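Local coordinates for B-cell lymphoma 3 protein (Homo sapiens, PDB 1K1A) that regulates transcription of NF-kappa-B target genes, holding the p50 subunit in the cytoplasm and acting in the nucleus as a coactivator bound to p50 or p52 homodimers, at residues H51-T56 with S60-L65; H156-N161 with L196-T201; V122-E127 with L163-L168; L31-G36 with V66-S71. All blocks are in the same frame, centred on the assembly; numbering follows the deposited sequence.

The four contacts run along the ankyrin repeat domain, an all-helical stack of seven repeats. Interaction 1 joins the two helices of one repeat, 49-55 and 59-67; interactions 2, 3 and 4 join neighbouring repeats. Interactions 1 and 4 share helix 59-67, lie 14 Å apart between centres, and meet through a probable hydrogen bond from Ala70 N to Leu65 O. Further along, interactions 3 and 2, with centres 10 Å apart, alternate their segments in sequence and touch where helices 153-159 and 163-171 pack together. The centres of interactions 4 and 2 are 46 Å apart, on opposite sides of the chain's centre, in an elongated domain whose repeats meet their neighbours.

Interaction 1 of 4, residues H51-T56 with S60-L65; sequences HLAVIT and SVVRLL
Apolar contact between Ala53 and Val62 lies at the centre of this antiparallel helix pair. Ala53 points its methyl toward helix 59-67, and its CB comes within 3.8 Å of Val62 CG2. The small side chain lets the backbones come close, with the CA atoms of Ala53 and Val62 5.7 Å apart; the short helical segments run at 160° to each other, their axes 8.8 Å apart at closest approach. With Val62 CG1 anti to the backbone N (chi1 168°), Val62 CG2 lies beside that N and also reaches Val54 CG2 at 4.0 Å, so a single methyl branch lies against two residues of the opposing helix. From the next turn Leu65 adds CD1 at 4.3 Å from Ala53 CB. Val61 CG1 approaches the same methyl in one of its two conformers, a contact that is therefore less certain.

No hydrogen bond crosses the interface; the polar bonds hold each helix separately. Thr56 OG1 donates to Leu52 O over 2.7 Å, and Thr56 N reaches that oxygen from the other face of the carbonyl plane. Thr48 OG1 bonds His51 N near the start of helix 49-55.

The flanks are covered by adjoining helices, Ala53 also touching Val17 and Val62 touching Leu98. Close antiparallel pairing of two short helices around small and branched apolar residues, with the first opened by a Thr-Pro-Leu-His signature, is the helix-turn-helix core of an ankyrin repeat, here the second.

Interaction 2 of 4, residues H156-N161 with L196-T201; sequences HAVENN and LPLVRT
Val158 and Leu198 have the closest CA atoms of the two segments, 7.3 Å apart, where helix 153-159 ends and the chain turns at Asn161 with positive phi (50°) in a Schellman motif. Leu198, near the start of helix 196-204, points toward this turn and carries the contact with both its methyls. CD2 lies 3.7 Å from Val158 O and 4.0 Å from Val158 CG1, so it covers the backbone as well as the side chain of the last helical turn. Anti to the backbone N (chi1 168°), CG1 is the valine branch that meets the leucine, and the two side chains run past each other in opposite directions. CD1 of Leu198, the other branch, meets Asn161 OD1 at 3.7 Å. Asn161 CG also lies anti to the backbone N, which carries its amide over toward the leucine at the exposed edge of the contact; here a polar group merely borders an apolar one, and no hydrogen bond crosses the contact.

Deeper in, Val158 packs on Val166, Ala186 and Ser189, while Leu163 of helix 163-171 touches Leu198. Glu159 O accepts a hydrogen bond from Arg193 of the following repeat, and the Glu159 carboxylate forms a salt bridge with Arg151. A leucine of the second helix of ANK 6 closing over the Schellman-capped end of the first helix of ANK 5 is one of the contacts between successive ankyrin repeats.

Interaction 3 of 4, residues V122-E127 with L163-L168; sequences VAVNTE and LSMVQL
Met165 is the one residue of 163-168 that carries this contact, laying its bent chain along the C-terminal turn of helix 119-126. Its CG lies 3.9 Å from Val124 O and, at greater range, 4.3 Å from Val124 CG1. SD follows the backbone at 3.9 Å from Glu127 CA, and CE ends 3.6 Å from Glu127 O. Bends at chi2 (-59°) and chi3 (102°) fold the thioether back so that it follows the turn. Glu127 CB lies 4.1 Å from Met165 CG, the two side chains crossing at a slant.

The turn itself is shaped by a Schellman motif: Glu127 has positive phi, and its N makes a weak bond back to Val124 O. One residue earlier, Thr126 OG1 donates to Ala123 O over 2.7 Å and is also hydrogen-bonded to Cys128 N, which links the end of the turn to Cys128, just ahead of helix 129-137. Ala157 of helix 153-159 touches Val124, Met165 and Val166, and so packs on both segments; Gln129 lies against Met165 from helix 129-137. With an alanine here instead of Met165, the Glu127 backbone would probably lose its cover, Val124 part of its own, and a gap would open over the turn.

With no hydrogen bond or salt bridge between the segments, ANK 4 and ANK 5 meet here by shape: a flexible thioether moulded to main-chain atoms, with the acidic chain of Glu127 contributing its methylenes.

Interaction 4 of 4, residues L31-G36 with V66-S71; sequences LFQQGG and VTAGAS
The side-chain amide of Gln33, an exposed residue, is the flat group that meets the facing segment, its outer end directed at Ala68 in a small contact at the surface. As modelled, OE1 stands 3.3 Å from Ala68 O and 3.8 Å from Ala68 CB, but the amide is probably turned over, so the identity of the terminal atom near the carbonyl is doubtful. The side chain gets there by full extension beyond CG (chi2 -178°), and it bridges backbones whose nearest CA atoms, those of Gln33 and Ala68, are 8.7 Å apart. The other flat group nearby, the Phe32 ring, turns inward: it makes a cation-pi contact with Arg37 and packs against Leu39 and Ile41. Leu39 touches Ala68 as well.

These are the trailing ends of the second helices of ANK 1 and ANK 2, side by side in the ankyrin stack where each repeat passes into its connecting loop. Helix 59-67 finishes in a Schellman motif, with Gly69 N bonded to Val66 O at 3.0 Å. Gly69 has a phi of 116°, at which a side chain would be pressed against the carbonyl oxygen of Ala68. Beyond the turn, Ser71 N is hydrogen-bonded to Asp40 OD2, in the connection that follows helix 22-34.

Interaction 1 of 4, residues H51-T56 with S60-L65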
loop_
_atom_site.group_PDB
_atom_site.type_symbol
_atom_site.label_atom_id
_atom_site.label_comp_id
_atom_site.label_asym_id
_atom_site.label_seq_id
_atom_site.Cartn_x
_atom_site.Cartn_y
_atom_site.Cartn_z
ATOM N N HIS A 51 -12.205 9.855 4.974
ATOM C CA HIS A 51 -10.876 9.648 5.531
ATOM C C HIS A 51 -11.040 9.263 6.994
ATOM O O HIS A 51 -10.386 8.349 7.481
ATOM C CB HIS A 51 -10.039 10.931 5.476
ATOM C CG HIS A 51 -9.656 11.368 4.091
ATOM N ND1 HIS A 51 -9.181 10.501 3.129
ATOM C CD2 HIS A 51 -9.641 12.599 3.525
ATOM C CE1 HIS A 51 -8.912 11.176 2.025
ATOM N NE2 HIS A 51 -9.187 12.449 2.237
ATOM N N LEU A 52 -11.897 10.002 7.699
ATOM C CA LEU A 52 -12.114 9.771 9.124
ATOM C C LEU A 52 -12.746 8.413 9.420
ATOM O O LEU A 52 -12.436 7.778 10.435
ATOM C CB LEU A 52 -12.943 10.903 9.733
ATOM C CG LEU A 52 -12.143 12.190 9.947
ATOM C CD1 LEU A 52 -13.027 13.307 10.535
ATOM C CD2 LEU A 52 -10.944 11.914 10.838
ATOM N N ALA A 53 -13.624 7.966 8.532
ATOM C CA ALA A 53 -14.261 6.666 8.693
ATOM C C ALA A 53 -13.230 5.548 8.622
ATOM O O ALA A 53 -13.333 4.565 9.347
ATOM C CB ALA A 53 -15.333 6.465 7.650
ATOM N N VAL A 54 -12.242 5.701 7.744
ATOM C CA VAL A 54 -11.186 4.703 7.606
ATOM C C VAL A 54 -10.235 4.774 8.799
ATOM O O VAL A 54 -9.844 3.747 9.371
ATOM C CB VAL A 54 -10.383 4.918 6.321
ATOM C CG1 VAL A 54 -9.174 3.985 6.286
ATOM C CG2 VAL A 54 -11.269 4.720 5.107
ATOM N N ILE A 55 -9.881 5.992 9.186
ATOM C CA ILE A 55 -8.989 6.206 10.317
ATOM C C ILE A 55 -9.605 5.689 11.629
ATOM O O ILE A 55 -8.896 5.189 12.495
ATOM C CB ILE A 55 -8.638 7.708 10.434
ATOM C CG1 ILE A 55 -7.599 8.107 9.380
ATOM C CG2 ILE A 55 -8.150 8.041 11.839
ATOM C CD1 ILE A 55 -7.635 9.586 9.014
ATOM N N THR A 56 -10.922 5.808 11.765
ATOM C CA THR A 56 -11.619 5.354 12.976
ATOM C C THR A 56 -11.885 3.843 12.923
ATOM O O THR A 56 -12.248 3.237 13.926
ATOM C CB THR A 56 -12.973 6.101 13.160
ATOM O OG1 THR A 56 -12.774 7.519 13.136
ATOM C CG2 THR A 56 -13.535 5.867 14.564
ATOM N N SER A 60 -18.782 -0.002 8.190
ATOM C CA SER A 60 -20.167 0.302 7.827
ATOM C C SER A 60 -20.355 1.756 7.390
ATOM O O SER A 60 -21.176 2.047 6.522
ATOM C CB SER A 60 -21.118 0.005 8.980
ATOM O OG SER A 60 -21.208 -1.385 9.211
ATOM N N VAL A 61 -19.612 2.664 8.016
ATOM C CA VAL A 61 -19.678 4.073 7.656
ATOM C C VAL A 61 -19.008 4.305 6.301
ATOM O O VAL A 61 -19.499 5.086 5.470
ATOM C CB VAL A 61 -19.056 4.952 8.745
ATOM C CG1 VAL A 61 -19.205 6.429 8.405
ATOM C CG2 VAL A 61 -19.703 4.641 10.098
ATOM N N VAL A 62 -17.896 3.614 6.078
ATOM C CA VAL A 62 -17.196 3.696 4.804
ATOM C C VAL A 62 -18.160 3.337 3.667
ATOM O O VAL A 62 -18.251 4.043 2.664
ATOM C CB VAL A 62 -15.998 2.732 4.764
ATOM C CG1 VAL A 62 -15.452 2.606 3.333
ATOM C CG2 VAL A 62 -14.891 3.180 5.738
ATOM N N ARG A 63 -18.875 2.232 3.837
ATOM C CA ARG A 63 -19.842 1.758 2.845
ATOM C C ARG A 63 -20.951 2.775 2.558
ATOM O O ARG A 63 -21.308 3.013 1.401
ATOM C CB ARG A 63 -20.488 0.445 3.318
ATOM C CG ARG A 63 -19.577 -0.791 3.253
ATOM C CD ARG A 63 -20.306 -2.125 3.494
ATOM N NE ARG A 63 -19.364 -3.242 3.641
ATOM C CZ ARG A 63 -18.945 -4.004 2.636
ATOM N NH1 ARG A 63 -19.382 -3.773 1.407
ATOM N NH2 ARG A 63 -18.082 -4.993 2.854
ATOM N N LEU A 64 -21.519 3.338 3.617
ATOM C CA LEU A 64 -22.586 4.332 3.488
ATOM C C LEU A 64 -22.097 5.548 2.708
ATOM O O LEU A 64 -22.749 5.996 1.763
ATOM C CB LEU A 64 -23.092 4.772 4.868
ATOM C CG LEU A 64 -24.198 5.840 4.925
ATOM C CD1 LEU A 64 -24.734 5.979 6.343
ATOM C CD2 LEU A 64 -23.708 7.189 4.409
ATOM N N LEU A 65 -20.946 6.072 3.110
ATOM C CA LEU A 65 -20.397 7.271 2.496
ATOM C C LEU A 65 -20.037 7.064 1.030
ATOM O O LEU A 65 -20.355 7.897 0.187
ATOM C CB LEU A 65 -19.172 7.782 3.275
ATOM C CG LEU A 65 -19.445 8.404 4.655
ATOM C CD1 LEU A 65 -18.132 8.770 5.330
ATOM C CD2 LEU A 65 -20.339 9.627 4.542
#

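Interaction 2 of 4, residues H156-N161 with L196-T201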
loop_
_atom_site.group_PDB
_atom_site.type_symbol
_atom_site.label_atom_id
_atom_site.label_comp_id
_atom_site.label_asym_id
_atom_site.label_seq_id
_atom_site.Cartn_x
_atom_site.Cartn_y
_atom_site.Cartn_z
ATOM N N HIS A 156 11.464 -3.509 -1.458
ATOM C CA HIS A 156 11.127 -2.945 -0.160
ATOM C C HIS A 156 11.066 -4.062 0.878
ATOM O O HIS A 156 11.634 -3.938 1.965
ATOM C CB HIS A 156 9.780 -2.202 -0.212
ATOM C CG HIS A 156 9.859 -0.838 -0.833
ATOM N ND1 HIS A 156 10.465 0.231 -0.208
ATOM C CD2 HIS A 156 9.384 -0.364 -2.011
ATOM C CE1 HIS A 156 10.372 1.302 -0.978
ATOM N NE2 HIS A 156 9.717 0.969 -2.075
ATOM N N ALA A 157 10.389 -5.158 0.533
ATOM C CA ALA A 157 10.238 -6.294 1.443
ATOM C C ALA A 157 11.586 -6.913 1.817
ATOM O O ALA A 157 11.810 -7.289 2.976
ATOM C CB ALA A 157 9.324 -7.358 0.829
ATOM N N VAL A 158 12.474 -7.027 0.835
ATOM C CA VAL A 158 13.801 -7.593 1.080
ATOM C C VAL A 158 14.618 -6.697 2.008
ATOM O O VAL A 158 15.276 -7.184 2.930
ATOM C CB VAL A 158 14.568 -7.850 -0.226
ATOM C CG1 VAL A 158 16.030 -8.145 0.061
ATOM C CG2 VAL A 158 13.938 -9.005 -0.984
ATOM N N GLU A 159 14.570 -5.390 1.776
ATOM C CA GLU A 159 15.283 -4.440 2.636
ATOM C C GLU A 159 14.756 -4.417 4.076
ATOM O O GLU A 159 15.528 -4.213 5.027
ATOM C CB GLU A 159 15.270 -3.043 2.022
ATOM C CG GLU A 159 15.991 -2.987 0.690
ATOM C CD GLU A 159 16.141 -1.583 0.150
ATOM O OE1 GLU A 159 15.266 -0.734 0.432
ATOM O OE2 GLU A 159 17.132 -1.333 -0.570
ATOM N N ASN A 160 13.455 -4.656 4.242
ATOM C CA ASN A 160 12.835 -4.720 5.568
ATOM C C ASN A 160 13.070 -6.069 6.242
ATOM O O ASN A 160 12.571 -6.315 7.344
ATOM C CB ASN A 160 11.315 -4.491 5.476
ATOM C CG ASN A 160 10.949 -3.127 4.902
ATOM O OD1 ASN A 160 11.759 -2.198 4.889
ATOM N ND2 ASN A 160 9.708 -3.001 4.429
ATOM N N ASN A 161 13.796 -6.954 5.563
ATOM C CA ASN A 161 14.043 -8.303 6.071
ATOM C C ASN A 161 12.763 -9.021 6.514
ATOM O O ASN A 161 12.671 -9.527 7.630
ATOM C CB ASN A 161 15.084 -8.289 7.202
ATOM C CG ASN A 161 15.517 -9.687 7.608
ATOM O OD1 ASN A 161 15.595 -10.588 6.775
ATOM N ND2 ASN A 161 15.780 -9.881 8.904
ATOM N N LEU A 196 20.421 -14.902 4.979
ATOM C CA LEU A 196 20.364 -16.271 4.459
ATOM C C LEU A 196 18.989 -16.800 4.003
ATOM O O LEU A 196 18.877 -17.298 2.898
ATOM C CB LEU A 196 21.030 -17.261 5.425
ATOM C CG LEU A 196 22.479 -16.944 5.833
ATOM C CD1 LEU A 196 23.084 -18.119 6.564
ATOM C CD2 LEU A 196 23.342 -16.556 4.628
ATOM N N PRO A 197 17.965 -16.740 4.854
ATOM C CA PRO A 197 16.637 -17.242 4.469
ATOM C C PRO A 197 16.120 -16.557 3.207
ATOM O O PRO A 197 15.492 -17.208 2.364
ATOM C CB PRO A 197 15.763 -16.883 5.673
ATOM C CG PRO A 197 16.726 -16.784 6.817
ATOM C CD PRO A 197 17.977 -16.215 6.231
ATOM N N LEU A 198 16.398 -15.262 3.072
ATOM C CA LEU A 198 15.970 -14.513 1.897
ATOM C C LEU A 198 16.777 -14.896 0.661
ATOM O O LEU A 198 16.234 -14.992 -0.434
ATOM C CB LEU A 198 16.047 -13.002 2.145
ATOM C CG LEU A 198 14.786 -12.377 2.767
ATOM C CD1 LEU A 198 14.502 -12.966 4.135
ATOM C CD2 LEU A 198 14.885 -10.856 2.838
ATOM N N VAL A 199 18.080 -15.093 0.832
ATOM C CA VAL A 199 18.914 -15.496 -0.286
ATOM C C VAL A 199 18.399 -16.827 -0.828
ATOM O O VAL A 199 18.225 -16.992 -2.037
ATOM C CB VAL A 199 20.410 -15.613 0.112
ATOM C CG1 VAL A 199 21.244 -16.060 -1.082
ATOM C CG2 VAL A 199 20.926 -14.278 0.643
ATOM N N ARG A 200 18.121 -17.764 0.074
ATOM C CA ARG A 200 17.626 -19.078 -0.327
ATOM C C ARG A 200 16.318 -18.968 -1.100
ATOM O O ARG A 200 16.150 -19.613 -2.138
ATOM C CB ARG A 200 17.417 -19.987 0.887
ATOM C CG ARG A 200 18.705 -20.561 1.487
ATOM C CD ARG A 200 18.489 -21.369 2.767
ATOM N NE ARG A 200 19.751 -21.685 3.429
ATOM C CZ ARG A 200 20.090 -21.266 4.639
ATOM N NH1 ARG A 200 19.254 -20.512 5.352
ATOM N NH2 ARG A 200 21.272 -21.598 5.142
ATOM N N THR A 201 15.395 -18.167 -0.578
ATOM C CA THR A 201 14.084 -17.996 -1.203
ATOM C C THR A 201 14.177 -17.350 -2.594
ATOM O O THR A 201 13.588 -17.845 -3.551
ATOM C CB THR A 201 13.153 -17.193 -0.281
ATOM O OG1 THR A 201 12.665 -18.050 0.763
ATOM C CG2 THR A 201 11.886 -16.785 -1.012
#

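Interaction 3 of 4, residues V122-E127 with L163-L168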
loop_
_atom_site.group_PDB
_atom_site.type_symbol
_atom_site.label_atom_id
_atom_site.label_comp_id
_atom_site.label_asym_id
_atom_site.label_seq_id
_atom_site.Cartn_x
_atom_site.Cartn_y
_atom_site.Cartn_z
ATOM N N VAL A 122 2.732 0.841 0.894
ATOM C CA VAL A 122 2.355 1.067 2.285
ATOM C C VAL A 122 2.002 -0.246 2.991
ATOM O O VAL A 122 2.488 -0.519 4.090
ATOM C CB VAL A 122 1.161 2.036 2.395
ATOM C CG1 VAL A 122 0.689 2.138 3.837
ATOM C CG2 VAL A 122 1.547 3.419 1.869
ATOM N N ALA A 123 1.176 -1.065 2.351
ATOM C CA ALA A 123 0.769 -2.332 2.944
ATOM C C ALA A 123 1.964 -3.256 3.222
ATOM O O ALA A 123 2.055 -3.875 4.289
ATOM C CB ALA A 123 -0.263 -3.039 2.056
ATOM N N VAL A 124 2.861 -3.361 2.251
ATOM C CA VAL A 124 4.037 -4.221 2.392
ATOM C C VAL A 124 4.896 -3.741 3.559
ATOM O O VAL A 124 5.386 -4.548 4.357
ATOM C CB VAL A 124 4.851 -4.268 1.082
ATOM C CG1 VAL A 124 6.231 -4.942 1.302
ATOM C CG2 VAL A 124 4.069 -5.001 -0.002
ATOM N N ASN A 125 5.034 -2.424 3.676
ATOM C CA ASN A 125 5.781 -1.812 4.768
ATOM C C ASN A 125 5.204 -2.108 6.156
ATOM O O ASN A 125 5.952 -2.245 7.117
ATOM C CB ASN A 125 5.957 -0.314 4.533
ATOM C CG ASN A 125 6.973 -0.018 3.441
ATOM O OD1 ASN A 125 7.772 -0.884 3.075
ATOM N ND2 ASN A 125 6.946 1.204 2.911
ATOM N N THR A 126 3.881 -2.231 6.258
ATOM C CA THR A 126 3.271 -2.628 7.520
ATOM C C THR A 126 3.400 -4.137 7.679
ATOM O O THR A 126 3.198 -4.670 8.766
ATOM C CB THR A 126 1.777 -2.255 7.585
ATOM O OG1 THR A 126 1.033 -3.099 6.696
ATOM C CG2 THR A 126 1.522 -0.842 7.075
ATOM N N GLU A 127 3.711 -4.816 6.578
ATOM C CA GLU A 127 3.818 -6.276 6.553
ATOM C C GLU A 127 2.513 -6.975 6.912
ATOM O O GLU A 127 2.514 -8.124 7.363
ATOM C CB GLU A 127 4.949 -6.751 7.457
ATOM C CG GLU A 127 6.284 -6.114 7.121
ATOM C CD GLU A 127 7.318 -6.364 8.180
ATOM O OE1 GLU A 127 6.927 -6.535 9.356
ATOM O OE2 GLU A 127 8.516 -6.388 7.842
ATOM N N LEU A 163 10.705 -12.107 5.466
ATOM C CA LEU A 163 10.565 -13.330 4.692
ATOM C C LEU A 163 9.099 -13.609 4.325
ATOM O O LEU A 163 8.813 -14.130 3.257
ATOM C CB LEU A 163 11.151 -14.514 5.460
ATOM C CG LEU A 163 11.120 -15.856 4.734
ATOM C CD1 LEU A 163 11.862 -15.774 3.397
ATOM C CD2 LEU A 163 11.713 -16.946 5.616
ATOM N N SER A 164 8.178 -13.278 5.221
ATOM C CA SER A 164 6.760 -13.459 4.923
ATOM C C SER A 164 6.346 -12.654 3.680
ATOM O O SER A 164 5.743 -13.201 2.752
ATOM C CB SER A 164 5.897 -13.076 6.133
ATOM O OG SER A 164 6.106 -13.992 7.200
ATOM N N MET A 165 6.667 -11.363 3.659
ATOM C CA MET A 165 6.287 -10.512 2.518
ATOM C C MET A 165 6.976 -10.951 1.226
ATOM O O MET A 165 6.379 -10.914 0.150
ATOM C CB MET A 165 6.590 -9.036 2.794
ATOM C CG MET A 165 5.648 -8.360 3.769
ATOM S SD MET A 165 3.897 -8.404 3.242
ATOM C CE MET A 165 3.289 -9.674 4.251
ATOM N N VAL A 166 8.239 -11.348 1.339
ATOM C CA VAL A 166 8.983 -11.837 0.193
ATOM C C VAL A 166 8.304 -13.073 -0.369
ATOM O O VAL A 166 8.064 -13.161 -1.565
ATOM C CB VAL A 166 10.468 -12.132 0.546
ATOM C CG1 VAL A 166 11.133 -12.939 -0.559
ATOM C CG2 VAL A 166 11.235 -10.804 0.787
ATOM N N GLN A 167 7.949 -14.011 0.502
ATOM C CA GLN A 167 7.259 -15.215 0.056
ATOM C C GLN A 167 5.881 -14.907 -0.549
ATOM O O GLN A 167 5.508 -15.460 -1.581
ATOM C CB GLN A 167 7.159 -16.236 1.200
ATOM C CG GLN A 167 8.519 -16.886 1.540
ATOM C CD GLN A 167 8.450 -17.919 2.663
ATOM O OE1 GLN A 167 7.467 -17.984 3.406
ATOM N NE2 GLN A 167 9.513 -18.718 2.800
ATOM N N LEU A 168 5.149 -13.994 0.079
ATOM C CA LEU A 168 3.813 -13.626 -0.384
ATOM C C LEU A 168 3.849 -12.969 -1.763
ATOM O O LEU A 168 3.046 -13.298 -2.633
ATOM C CB LEU A 168 3.125 -12.710 0.643
ATOM C CG LEU A 168 1.658 -12.355 0.375
ATOM C CD1 LEU A 168 0.820 -13.623 0.130
ATOM C CD2 LEU A 168 1.076 -11.533 1.523
#

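Interaction 4 of 4, residues L31-G36 with V66-S71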
loop_
_atom_site.group_PDB
_atom_site.type_symbol
_atom_site.label_atom_id
_atom_site.label_comp_id
_atom_site.label_asym_id
_atom_site.label_seq_id
_atom_site.Cartn_x
_atom_site.Cartn_y
_atom_site.Cartn_z
ATOM N N LEU A 31 -29.436 15.026 4.671
ATOM C CA LEU A 31 -29.520 16.483 4.751
ATOM C C LEU A 31 -28.594 17.171 3.744
ATOM O O LEU A 31 -28.980 18.146 3.104
ATOM C CB LEU A 31 -29.176 16.954 6.163
ATOM C CG LEU A 31 -30.295 17.573 6.999
ATOM C CD1 LEU A 31 -30.452 16.833 8.318
ATOM C CD2 LEU A 31 -29.987 19.058 7.253
ATOM N N PHE A 32 -27.374 16.659 3.618
ATOM C CA PHE A 32 -26.392 17.222 2.694
ATOM C C PHE A 32 -26.862 17.118 1.252
ATOM O O PHE A 32 -26.756 18.080 0.484
ATOM C CB PHE A 32 -25.039 16.510 2.833
ATOM C CG PHE A 32 -24.143 17.102 3.882
ATOM C CD1 PHE A 32 -24.651 17.480 5.114
ATOM C CD2 PHE A 32 -22.790 17.280 3.637
ATOM C CE1 PHE A 32 -23.825 18.024 6.087
ATOM C CE2 PHE A 32 -21.961 17.826 4.603
ATOM C CZ PHE A 32 -22.477 18.201 5.829
ATOM N N GLN A 33 -27.365 15.944 0.896
ATOM C CA GLN A 33 -27.822 15.658 -0.460
ATOM C C GLN A 33 -29.030 16.499 -0.861
ATOM O O GLN A 33 -29.190 16.846 -2.027
ATOM C CB GLN A 33 -28.136 14.171 -0.616
ATOM C CG GLN A 33 -26.913 13.267 -0.549
ATOM C CD GLN A 33 -27.253 11.805 -0.763
ATOM O OE1 GLN A 33 -26.485 11.070 -1.389
ATOM N NE2 GLN A 33 -28.405 11.379 -0.250
ATOM N N GLN A 34 -29.868 16.838 0.111
ATOM C CA GLN A 34 -31.038 17.666 -0.150
ATOM C C GLN A 34 -30.639 19.096 -0.490
ATOM O O GLN A 34 -31.361 19.798 -1.199
ATOM C CB GLN A 34 -31.971 17.672 1.059
ATOM C CG GLN A 34 -32.672 16.356 1.312
ATOM C CD GLN A 34 -33.634 16.434 2.486
ATOM N NE2 GLN A 34 -34.071 17.649 2.809
ATOM N N GLY A 35 -29.485 19.526 0.014
ATOM C CA GLY A 35 -29.025 20.885 -0.205
ATOM C C GLY A 35 -27.914 21.012 -1.230
ATOM O O GLY A 35 -27.287 22.068 -1.350
ATOM N N GLY A 36 -27.663 19.937 -1.964
ATOM C CA GLY A 36 -26.622 19.930 -2.975
ATOM C C GLY A 36 -25.207 20.038 -2.427
ATOM O O GLY A 36 -24.268 20.297 -3.178
ATOM N N VAL A 66 -19.373 5.954 0.729
ATOM C CA VAL A 66 -18.978 5.681 -0.653
ATOM C C VAL A 66 -20.202 5.479 -1.551
ATOM O O VAL A 66 -20.291 6.061 -2.634
ATOM C CB VAL A 66 -18.026 4.493 -0.738
ATOM C CG1 VAL A 66 -17.707 4.165 -2.211
ATOM C CG2 VAL A 66 -16.734 4.830 0.028
ATOM N N THR A 67 -21.172 4.703 -1.074
ATOM C CA THR A 67 -22.376 4.466 -1.853
ATOM C C THR A 67 -23.160 5.775 -2.071
ATOM O O THR A 67 -23.837 5.946 -3.093
ATOM C CB THR A 67 -23.255 3.360 -1.203
ATOM O OG1 THR A 67 -23.549 3.707 0.151
ATOM C CG2 THR A 67 -22.468 2.068 -1.051
ATOM N N ALA A 68 -23.038 6.712 -1.135
ATOM C CA ALA A 68 -23.718 8.006 -1.257
ATOM C C ALA A 68 -23.009 9.012 -2.181
ATOM O O ALA A 68 -23.539 10.092 -2.446
ATOM C CB ALA A 68 -23.963 8.626 0.125
ATOM N N GLY A 69 -21.805 8.676 -2.644
ATOM C CA GLY A 69 -21.103 9.541 -3.583
ATOM C C GLY A 69 -19.789 10.154 -3.117
ATOM O O GLY A 69 -19.178 10.956 -3.845
ATOM N N ALA A 70 -19.363 9.830 -1.898
ATOM C CA ALA A 70 -18.060 10.316 -1.424
ATOM C C ALA A 70 -16.959 9.650 -2.248
ATOM O O ALA A 70 -16.991 8.441 -2.467
ATOM C CB ALA A 70 -17.871 10.020 0.052
ATOM N N SER A 71 -15.973 10.432 -2.669
ATOM C CA SER A 71 -14.922 9.930 -3.554
ATOM C C SER A 71 -13.787 9.217 -2.831
ATOM O O SER A 71 -13.176 9.764 -1.919
ATOM C CB SER A 71 -14.341 11.075 -4.395
ATOM O OG SER A 71 -13.243 10.620 -5.183
#